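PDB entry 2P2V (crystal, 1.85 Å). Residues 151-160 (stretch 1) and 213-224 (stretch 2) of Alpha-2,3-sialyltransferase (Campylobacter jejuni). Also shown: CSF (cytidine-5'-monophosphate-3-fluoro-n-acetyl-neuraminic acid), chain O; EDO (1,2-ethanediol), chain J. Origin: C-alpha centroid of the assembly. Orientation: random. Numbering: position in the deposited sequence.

Stretch 1 (151-160) GVYMCAIAIA
Stretch 2, residues 213-224: ALKLLKSIYKVN

Two nearly parallel helices pack here mainly through apolar side chains, with no hydrogen bond crossing between them. Residues 151-160 are helical throughout and 213-221 form the second helix, both near phi/psi -60/-45, except that Tyr 221, the last helical residue, is at -102/-2; their N-to-C directions differ by 11° and their axes approach to 10.3 Å. The register pairs Val 152 with Leu 214, Ala 156 with Leu 217 and Ile 159 with Tyr 221, at CA-CA distances of 6.4, 7.0 and 7.3 Å.

The centrepiece is Leu 217 (chi1 m, chi2 t), a knob in the hole formed by Val 152, Cys 155, Ala 156 and Ile 159. Leu 217 CD1 lies 3.9 Å from Ala 156 N and 4.1 Å from Cys 155 CB, so the branched leucine end reaches the neighbouring backbone, and the small methyl of Ala 156 (CB 4.2 Å from Leu 217 CD1) leaves it room.

At the N-terminal end, Val 152 (chi1 t) spreads its two methyls: Val 152 CG1 is 3.8 Å from Ala 213 CB, and CG2 is 4.0 Å from Leu 214 CG. The short Ala 213 suits this close approach. Leu 214 (m, t) starts sideways, but its end comes nearer, bringing Leu 214 CD2 to 3.6 Å from Cys 155 SG; the buried cysteine (m) serves as an apolar neighbour.

Ile 159 (m, t) closes the other end and has the largest covered area, 98 Å² of the 394 Å² buried in total. Ile 159 CD1 lies 3.7 Å from both Leu 217 CB and Val 223 CG2, while Ile 159 CG2 approaches Tyr 221 CB to 3.4 Å. Tyr 221 (chi1 m, chi2 -71°) thus offers its apolar CB here, its OH being hydrogen-bonded elsewhere in the structure. Lys 222, at phi/psi 56/66, breaks the helix; Val 223 (m, -129/173) then points its side chain back toward Ile 159.

Away from this seam, Gly 151 N donates to CSF O3' at 3.1 Å.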

# COMPACT_ATOMS: atom_id res chain seq x y z
N GLY A 151 -2.89 31.72 -3.03
CA GLY A 151 -1.87 32.59 -2.38
C GLY A 151 -1.48 32.14 -1.00
O GLY A 151 -0.28 32.03 -0.70
N VAL A 152 -2.46 31.90 -0.17
CA VAL A 152 -2.33 31.32 1.16
C VAL A 152 -1.71 29.94 1.10
O VAL A 152 -0.82 29.65 1.84
CB VAL A 152 -3.67 31.27 1.94
CG1 VAL A 152 -3.53 30.77 3.39
CG2 VAL A 152 -4.33 32.65 1.97
N TYR A 153 -2.15 29.08 0.17
CA TYR A 153 -1.57 27.74 0.06
C TYR A 153 -0.08 27.81 -0.19
O TYR A 153 0.69 27.09 0.44
CB TYR A 153 -2.29 26.99 -1.12
CG TYR A 153 -1.97 25.53 -1.19
CD1 TYR A 153 -2.83 24.59 -0.64
CD2 TYR A 153 -0.82 25.08 -1.83
CE1 TYR A 153 -2.50 23.25 -0.70
CE2 TYR A 153 -0.48 23.75 -1.89
CZ TYR A 153 -1.35 22.85 -1.34
OH TYR A 153 -1.05 21.52 -1.40
N MET A 154 0.33 28.68 -1.12
CA MET A 154 1.73 28.86 -1.45
C MET A 154 2.53 29.33 -0.22
O MET A 154 3.71 28.93 -0.06
CB MET A 154 1.91 29.88 -2.59
CG MET A 154 1.49 29.29 -3.98
SD MET A 154 1.98 30.39 -5.32
CE MET A 154 0.82 31.67 -5.04
N CYS A 155 1.91 30.17 0.60
CA CYS A 155 2.59 30.60 1.89
C CYS A 155 2.86 29.40 2.81
O CYS A 155 3.96 29.26 3.37
CB CYS A 155 1.73 31.62 2.63
SG CYS A 155 1.69 33.23 1.82
N ALA A 156 1.86 28.54 2.96
CA ALA A 156 1.97 27.33 3.77
C ALA A 156 3.07 26.46 3.21
O ALA A 156 3.94 25.94 3.95
CB ALA A 156 0.52 26.57 3.85
N ILE A 157 3.11 26.29 1.87
CA ILE A 157 4.14 25.47 1.27
C ILE A 157 5.53 26.06 1.57
O ILE A 157 6.46 25.32 1.98
CB ILE A 157 3.95 25.37 -0.28
CG1 ILE A 157 2.74 24.48 -0.59
CG2 ILE A 157 5.20 24.77 -0.92
CD1 ILE A 157 3.00 22.98 -0.51
N ALA A 158 5.64 27.36 1.38
CA ALA A 158 6.93 28.08 1.63
C ALA A 158 7.40 27.85 3.07
O ALA A 158 8.58 27.50 3.30
CB ALA A 158 6.80 29.56 1.32
N ILE A 159 6.48 27.98 4.02
CA ILE A 159 6.77 27.81 5.47
C ILE A 159 7.16 26.39 5.75
O ILE A 159 8.20 26.13 6.43
CB ILE A 159 5.58 28.29 6.31
CG1 ILE A 159 5.42 29.79 6.13
CG2 ILE A 159 5.70 27.88 7.78
CD1 ILE A 159 4.17 30.34 6.65
N ALA A 160 6.41 25.41 5.18
CA ALA A 160 6.84 24.04 5.34
C ALA A 160 8.22 23.73 4.77
O ALA A 160 8.88 22.83 5.26
CB ALA A 160 5.78 23.02 4.86
N ALA A 213 -6.05 32.69 8.19
CA ALA A 213 -5.11 31.60 7.93
C ALA A 213 -3.70 32.11 7.84
O ALA A 213 -2.77 31.48 8.35
CB ALA A 213 -5.50 30.87 6.63
N LEU A 214 -3.51 33.23 7.15
CA LEU A 214 -2.16 33.84 7.04
C LEU A 214 -1.62 34.30 8.40
O LEU A 214 -0.44 34.10 8.71
CB LEU A 214 -2.20 35.05 6.11
CG LEU A 214 -2.19 34.80 4.59
CD1 LEU A 214 -2.52 36.10 3.81
CD2 LEU A 214 -0.86 34.20 4.11
N LYS A 215 -2.47 34.90 9.21
CA LYS A 215 -2.07 35.32 10.57
C LYS A 215 -1.74 34.11 11.44
O LYS A 215 -0.78 34.12 12.21
CB LYS A 215 -3.18 36.17 11.21
CG LYS A 215 -3.29 37.59 10.58
CD LYS A 215 -4.13 38.53 11.45
CE LYS A 215 -5.66 38.38 11.19
NZ LYS A 215 -6.44 39.69 11.37
N LEU A 216 -2.50 33.03 11.26
CA LEU A 216 -2.18 31.77 11.95
C LEU A 216 -0.85 31.16 11.56
O LEU A 216 -0.13 30.68 12.43
CB LEU A 216 -3.31 30.74 11.84
CG LEU A 216 -3.15 29.46 12.68
CD1 LEU A 216 -3.11 29.80 14.21
CD2 LEU A 216 -4.25 28.42 12.40
N LEU A 217 -0.55 31.12 10.25
CA LEU A 217 0.75 30.63 9.79
C LEU A 217 1.85 31.42 10.47
O LEU A 217 2.85 30.84 10.93
CB LEU A 217 0.87 30.78 8.27
CG LEU A 217 0.09 29.70 7.48
CD1 LEU A 217 0.01 30.13 5.99
CD2 LEU A 217 0.77 28.35 7.67
N LYS A 218 1.67 32.73 10.52
CA LYS A 218 2.70 33.63 11.12
C LYS A 218 2.82 33.36 12.62
O LYS A 218 3.93 33.21 13.12
CB LYS A 218 2.33 35.10 10.85
CG LYS A 218 3.30 36.16 11.43
CD LYS A 218 2.74 37.54 11.13
CE LYS A 218 3.71 38.65 11.45
NZ LYS A 218 4.62 38.35 12.61
N SER A 219 1.70 33.25 13.34
CA SER A 219 1.81 32.96 14.81
C SER A 219 2.29 31.58 15.22
O SER A 219 2.98 31.44 16.23
CB SER A 219 0.61 33.38 15.67
OG SER A 219 -0.64 33.14 15.07
N ILE A 220 1.95 30.53 14.45
CA ILE A 220 2.47 29.20 14.79
C ILE A 220 3.92 28.99 14.40
O ILE A 220 4.71 28.38 15.15
CB ILE A 220 1.61 28.04 14.11
CG1 ILE A 220 0.15 28.14 14.47
CG2 ILE A 220 2.09 26.67 14.57
CD1 ILE A 220 -0.69 27.16 13.58
N TYR A 221 4.28 29.39 13.18
CA TYR A 221 5.56 28.98 12.61
C TYR A 221 6.63 30.07 12.68
O TYR A 221 7.76 29.85 12.28
CB TYR A 221 5.39 28.39 11.17
CG TYR A 221 4.43 27.20 11.25
CD1 TYR A 221 4.81 26.01 11.84
CD2 TYR A 221 3.13 27.33 10.83
CE1 TYR A 221 3.94 24.95 11.99
CE2 TYR A 221 2.24 26.27 10.96
CZ TYR A 221 2.63 25.09 11.53
OH TYR A 221 1.70 24.06 11.68
N LYS A 222 6.23 31.22 13.19
CA LYS A 222 7.16 32.33 13.46
C LYS A 222 7.96 32.79 12.25
O LYS A 222 9.20 32.65 12.18
CB LYS A 222 8.08 31.97 14.63
CG LYS A 222 7.36 31.44 15.88
CD LYS A 222 6.32 32.39 16.44
CE LYS A 222 5.74 31.83 17.74
NZ LYS A 222 4.51 32.55 18.19
N VAL A 223 7.25 33.35 11.27
CA VAL A 223 7.85 33.87 10.08
C VAL A 223 7.28 35.27 9.94
O VAL A 223 6.36 35.66 10.69
CB VAL A 223 7.48 32.97 8.81
CG1 VAL A 223 8.01 31.56 8.94
CG2 VAL A 223 5.99 32.92 8.65
N ASN A 224 7.79 36.03 8.98
CA ASN A 224 7.34 37.38 8.75
C ASN A 224 6.68 37.48 7.40
O ASN A 224 7.17 36.87 6.46
CB ASN A 224 8.56 38.33 8.86
CG ASN A 224 9.00 38.49 10.33
OD1 ASN A 224 10.11 38.10 10.72
ND2 ASN A 224 8.07 38.99 11.15
C5A CSF O . -10.53 30.13 -9.01
C4A CSF O . -10.41 31.17 -7.90
C2A CSF O . -7.95 30.54 -7.55
O6A CSF O . -8.13 29.68 -8.69
C6A CSF O . -9.15 30.00 -9.68
C3A CSF O . -9.31 30.79 -6.90
O4A CSF O . -11.64 31.21 -7.18
N5A CSF O . -11.50 30.68 -9.99
C7A CSF O . -9.12 28.89 -10.72
C8A CSF O . -7.73 28.75 -11.33
C9A CSF O . -7.65 27.57 -12.32
O9A CSF O . -6.37 27.51 -12.98
O8A CSF O . -7.37 30.03 -11.95
O7A CSF O . -9.57 27.67 -10.11
C1A CSF O . -7.13 29.82 -6.49
OBA CSF O . -7.11 30.34 -5.34
OAA CSF O . -6.51 28.77 -6.81
O1A CSF O . -7.24 31.78 -7.78
O2A CSF O . -8.11 33.49 -9.34
N1 CSF O . -5.95 36.82 -6.30
C2 CSF O . -6.52 37.80 -5.44
N3 CSF O . -7.36 38.75 -5.94
C4 CSF O . -7.63 38.78 -7.26
C5 CSF O . -7.07 37.83 -8.12
C6 CSF O . -6.23 36.85 -7.62
C3' CSF O . -5.58 33.50 -5.74
C2' CSF O . -5.68 34.74 -4.87
C1' CSF O . -5.02 35.80 -5.75
O4' CSF O . -4.28 35.15 -6.80
C4' CSF O . -4.39 33.73 -6.67
PA CSF O . -6.92 32.58 -9.16
O5' CSF O . -5.68 33.54 -8.74
C5' CSF O . -4.54 33.06 -8.03
O3' CSF O . -5.30 32.35 -4.94
O2' CSF O . -4.93 34.55 -3.64
N4 CSF O . -8.46 39.74 -7.79
O2 CSF O . -6.28 37.75 -4.20
O3A CSF O . -6.40 31.71 -10.27
C10 CSF O . -12.28 29.79 -10.64
O10 CSF O . -12.20 28.57 -10.49
C11 CSF O . -13.26 30.40 -11.62
F3A CSF O . -9.66 29.64 -6.23
C1 EDO J . 3.14 26.66 18.55
O1 EDO J . 4.07 27.48 17.84
C2 EDO J . 1.78 27.34 18.45
O2 EDO J . 0.77 26.34 18.59